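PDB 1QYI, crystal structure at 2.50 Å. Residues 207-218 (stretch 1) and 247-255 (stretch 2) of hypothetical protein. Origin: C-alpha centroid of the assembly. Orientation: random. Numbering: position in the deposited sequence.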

# COMPACT_ATOMS: atom_id res chain seq x y z
N TYR A 207 -9.74 -3.85 -8.03
CA TYR A 207 -9.62 -4.79 -6.93
C TYR A 207 -9.83 -4.11 -5.59
O TYR A 207 -9.60 -4.71 -4.54
CB TYR A 207 -8.25 -5.47 -6.98
CG TYR A 207 -8.15 -6.43 -8.14
CD1 TYR A 207 -8.72 -7.70 -8.07
CD2 TYR A 207 -7.55 -6.04 -9.34
CE1 TYR A 207 -8.72 -8.56 -9.16
CE2 TYR A 207 -7.54 -6.90 -10.44
CZ TYR A 207 -8.13 -8.16 -10.34
OH TYR A 207 -8.14 -9.00 -11.42
N ILE A 208 -10.25 -2.85 -5.62
CA ILE A 208 -10.51 -2.13 -4.38
C ILE A 208 -11.83 -2.70 -3.87
O ILE A 208 -12.11 -2.68 -2.68
CB ILE A 208 -10.65 -0.60 -4.61
CG1 ILE A 208 -10.74 0.12 -3.27
CG2 ILE A 208 -11.91 -0.28 -5.43
CD1 ILE A 208 -10.68 1.62 -3.40
N TYR A 209 -12.62 -3.22 -4.80
CA TYR A 209 -13.90 -3.82 -4.48
C TYR A 209 -13.77 -5.29 -4.08
O TYR A 209 -14.72 -5.90 -3.63
CB TYR A 209 -14.84 -3.69 -5.67
CG TYR A 209 -15.17 -2.27 -6.03
CD1 TYR A 209 -16.09 -1.54 -5.29
CD2 TYR A 209 -14.60 -1.68 -7.16
CE1 TYR A 209 -16.44 -0.24 -5.67
CE2 TYR A 209 -14.94 -0.39 -7.54
CZ TYR A 209 -15.87 0.32 -6.80
OH TYR A 209 -16.23 1.59 -7.21
N GLN A 210 -12.58 -5.87 -4.26
CA GLN A 210 -12.38 -7.27 -3.90
C GLN A 210 -11.25 -7.34 -2.90
O GLN A 210 -10.36 -8.18 -3.00
CB GLN A 210 -12.02 -8.11 -5.13
CG GLN A 210 -12.82 -7.73 -6.36
CD GLN A 210 -12.67 -8.74 -7.47
OE1 GLN A 210 -13.06 -8.47 -8.61
NE2 GLN A 210 -12.13 -9.91 -7.15
N GLU A 211 -11.30 -6.44 -1.93
CA GLU A 211 -10.28 -6.36 -0.89
C GLU A 211 -10.33 -7.61 0.01
O GLU A 211 -11.40 -8.17 0.27
CB GLU A 211 -10.52 -5.08 -0.07
CG GLU A 211 -9.29 -4.50 0.63
CD GLU A 211 -8.37 -3.69 -0.29
OE1 GLU A 211 -8.84 -2.74 -0.94
OE2 GLU A 211 -7.17 -3.99 -0.35
N ILE A 212 -9.15 -8.04 0.45
CA ILE A 212 -9.00 -9.21 1.31
C ILE A 212 -9.48 -8.91 2.74
O ILE A 212 -8.91 -8.08 3.44
CB ILE A 212 -7.52 -9.67 1.35
CG1 ILE A 212 -6.65 -8.78 0.47
CG2 ILE A 212 -7.41 -11.08 0.83
CD1 ILE A 212 -6.59 -7.28 0.85
N ILE A 213 -10.53 -9.60 3.16
CA ILE A 213 -11.08 -9.38 4.48
C ILE A 213 -10.29 -10.17 5.52
O ILE A 213 -9.81 -11.27 5.25
CB ILE A 213 -12.56 -9.83 4.55
CG1 ILE A 213 -13.26 -9.64 3.20
CG2 ILE A 213 -13.26 -9.09 5.67
CD1 ILE A 213 -13.42 -8.19 2.74
N LEU A 214 -10.17 -9.60 6.72
CA LEU A 214 -9.45 -10.28 7.79
C LEU A 214 -10.44 -11.04 8.65
O LEU A 214 -10.16 -12.15 9.11
CB LEU A 214 -8.66 -9.27 8.63
CG LEU A 214 -7.38 -8.66 8.03
CD1 LEU A 214 -7.02 -7.42 8.84
CD2 LEU A 214 -6.22 -9.66 8.04
N ARG A 215 -11.62 -10.46 8.85
CA ARG A 215 -12.68 -11.08 9.63
C ARG A 215 -14.03 -11.00 8.90
O ARG A 215 -14.38 -9.94 8.37
CB ARG A 215 -12.79 -10.40 10.99
CG ARG A 215 -11.70 -10.79 11.96
CD ARG A 215 -12.29 -11.47 13.18
NE ARG A 215 -12.47 -12.90 13.00
CZ ARG A 215 -13.33 -13.62 13.71
NH1 ARG A 215 -14.08 -13.03 14.63
NH2 ARG A 215 -13.43 -14.93 13.51
N PRO A 216 -14.80 -12.10 8.88
CA PRO A 216 -16.11 -12.12 8.21
C PRO A 216 -16.89 -10.87 8.55
O PRO A 216 -17.15 -10.61 9.71
CB PRO A 216 -16.77 -13.37 8.78
CG PRO A 216 -15.61 -14.28 9.03
CD PRO A 216 -14.57 -13.36 9.61
N VAL A 217 -17.26 -10.11 7.53
CA VAL A 217 -18.00 -8.87 7.71
C VAL A 217 -19.29 -9.02 8.52
O VAL A 217 -19.57 -8.21 9.42
CB VAL A 217 -18.32 -8.24 6.35
CG1 VAL A 217 -19.01 -6.90 6.53
CG2 VAL A 217 -17.04 -8.08 5.56
N ASP A 218 -20.06 -10.05 8.21
CA ASP A 218 -21.31 -10.30 8.92
C ASP A 218 -21.08 -10.43 10.43
O ASP A 218 -21.96 -10.11 11.23
CB ASP A 218 -21.98 -11.56 8.36
CG ASP A 218 -21.19 -12.81 8.67
OD1 ASP A 218 -19.94 -12.74 8.69
OD2 ASP A 218 -21.82 -13.87 8.87
N VAL A 247 -14.51 3.67 -0.29
CA VAL A 247 -15.00 2.68 -1.25
C VAL A 247 -15.04 1.26 -0.70
O VAL A 247 -16.08 0.60 -0.76
CB VAL A 247 -14.16 2.71 -2.54
CG1 VAL A 247 -14.69 1.70 -3.54
CG2 VAL A 247 -14.18 4.11 -3.13
N PRO A 248 -13.92 0.77 -0.15
CA PRO A 248 -13.92 -0.59 0.39
C PRO A 248 -14.97 -0.78 1.49
O PRO A 248 -15.81 -1.67 1.41
CB PRO A 248 -12.49 -0.75 0.92
CG PRO A 248 -11.70 0.20 0.07
CD PRO A 248 -12.60 1.40 -0.03
N PHE A 249 -14.93 0.08 2.50
CA PHE A 249 -15.88 0.00 3.61
C PHE A 249 -17.32 0.14 3.12
O PHE A 249 -18.23 -0.51 3.65
CB PHE A 249 -15.58 1.07 4.67
CG PHE A 249 -14.58 0.63 5.71
CD1 PHE A 249 -13.34 0.13 5.35
CD2 PHE A 249 -14.90 0.71 7.07
CE1 PHE A 249 -12.42 -0.28 6.32
CE2 PHE A 249 -13.98 0.30 8.04
CZ PHE A 249 -12.74 -0.19 7.66
N GLU A 250 -17.50 0.98 2.12
CA GLU A 250 -18.81 1.22 1.53
C GLU A 250 -19.33 -0.08 0.90
O GLU A 250 -20.39 -0.57 1.28
CB GLU A 250 -18.65 2.33 0.48
CG GLU A 250 -19.65 2.33 -0.64
CD GLU A 250 -21.07 2.27 -0.15
OE1 GLU A 250 -21.42 3.10 0.72
OE2 GLU A 250 -21.83 1.41 -0.64
N ASN A 251 -18.56 -0.63 -0.03
CA ASN A 251 -18.91 -1.87 -0.72
C ASN A 251 -19.16 -3.02 0.26
O ASN A 251 -20.02 -3.87 0.02
CB ASN A 251 -17.79 -2.23 -1.71
CG ASN A 251 -17.86 -3.67 -2.23
OD1 ASN A 251 -17.03 -4.51 -1.87
ND2 ASN A 251 -18.85 -3.95 -3.07
N LEU A 252 -18.44 -3.03 1.37
CA LEU A 252 -18.57 -4.09 2.37
C LEU A 252 -19.73 -3.93 3.34
O LEU A 252 -20.17 -4.90 3.96
CB LEU A 252 -17.27 -4.22 3.16
CG LEU A 252 -16.05 -4.64 2.34
CD1 LEU A 252 -14.80 -4.40 3.16
CD2 LEU A 252 -16.18 -6.10 1.95
N GLY A 253 -20.23 -2.70 3.48
CA GLY A 253 -21.34 -2.46 4.39
C GLY A 253 -20.89 -2.10 5.80
O GLY A 253 -21.63 -2.30 6.76
N LEU A 254 -19.68 -1.57 5.94
CA LEU A 254 -19.17 -1.21 7.25
C LEU A 254 -19.28 0.30 7.47
O LEU A 254 -19.42 0.77 8.60
CB LEU A 254 -17.71 -1.64 7.39
CG LEU A 254 -17.43 -3.13 7.18
CD1 LEU A 254 -15.94 -3.38 7.17
CD2 LEU A 254 -18.11 -3.96 8.26
N LEU A 255 -19.22 1.04 6.37
CA LEU A 255 -19.30 2.50 6.43
C LEU A 255 -20.41 3.04 7.32
O LEU A 255 -20.20 3.97 8.09
CB LEU A 255 -19.44 3.06 5.02
CG LEU A 255 -19.06 4.53 4.89
CD1 LEU A 255 -17.61 4.72 5.29
CD2 LEU A 255 -19.29 4.99 3.46

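No clear hydrogen bond joins the two stretches, and that is the most unusual feature of this contact: the 485 Å² buried between them, both sides summed, is covered mainly by apolar side chains. One polar pair remains open. Tyr209 O lies 3.2 Å from the atom modelled as Asn251 OD1; the amide of Asn251 is probably turned over in the model, and turned back it may hydrogen-bond to Tyr209 O.

The contacts fall into two groups. The first centres on the closest CA pair, Tyr209 CA and Pro248 CA, 5.8 Å apart. Ile208, extended with both chi angles in t, points toward the helix and reaches two consecutive residues: Ile208 CG1 is 3.5 Å from Pro248 CG and Ile208 CD1 is 3.7 Å from Val247 CB. Tyr209 has its CA-to-CB bond sideways, with chi1 in m. Tyr209 CE1 comes within 3.4 Å of Val247 CG1, an oblique approach, while Asn251 CB sits at the ring edge, near its plane, 4.0 Å from Tyr209 CD1. Val247 and Asn251 can meet the same ring because they are one helical turn apart, a spacing confirmed by the bond from Asn251 N to Val247 O at 2.9 Å. Glu211 adds a looser contact, with Glu211 OE1 4.2 Å from Pro248 CG; its carboxylate oxygens are hydrogen-bonded elsewhere in the structure.

The second group gathers at the end of the helix, where Val217 CA and Leu252 CA are 7.2 Å apart. Val217, in the first turn of its own helix just after the N-cap Pro216, has its CA-to-CB bond directed toward stretch 2. Val217 CG1 packs 3.5 Å from both Leu252 O and Leu254 CD2, and Val217 CG2 lies 4.2 Å from Leu252 CD2. The CA-to-CB bond of Ile213 points sideways, but the end of the side chain comes nearer, bringing Ile213 CD1 to 3.6 Å from the same Leu252 CD2.

Gly253, between Leu252 and Leu254, ends the helix in a Schellman motif. It leaves helical geometry with phi 90° and psi 25°, and the chain is tied back by Leu254 N to Phe249 O at 2.9 Å and by Gly253 N to Phe249 O at 3.0 Å, the latter weak. At these angles a CB would be jammed against the carbonyl O of Leu252, which by itself calls for glycine.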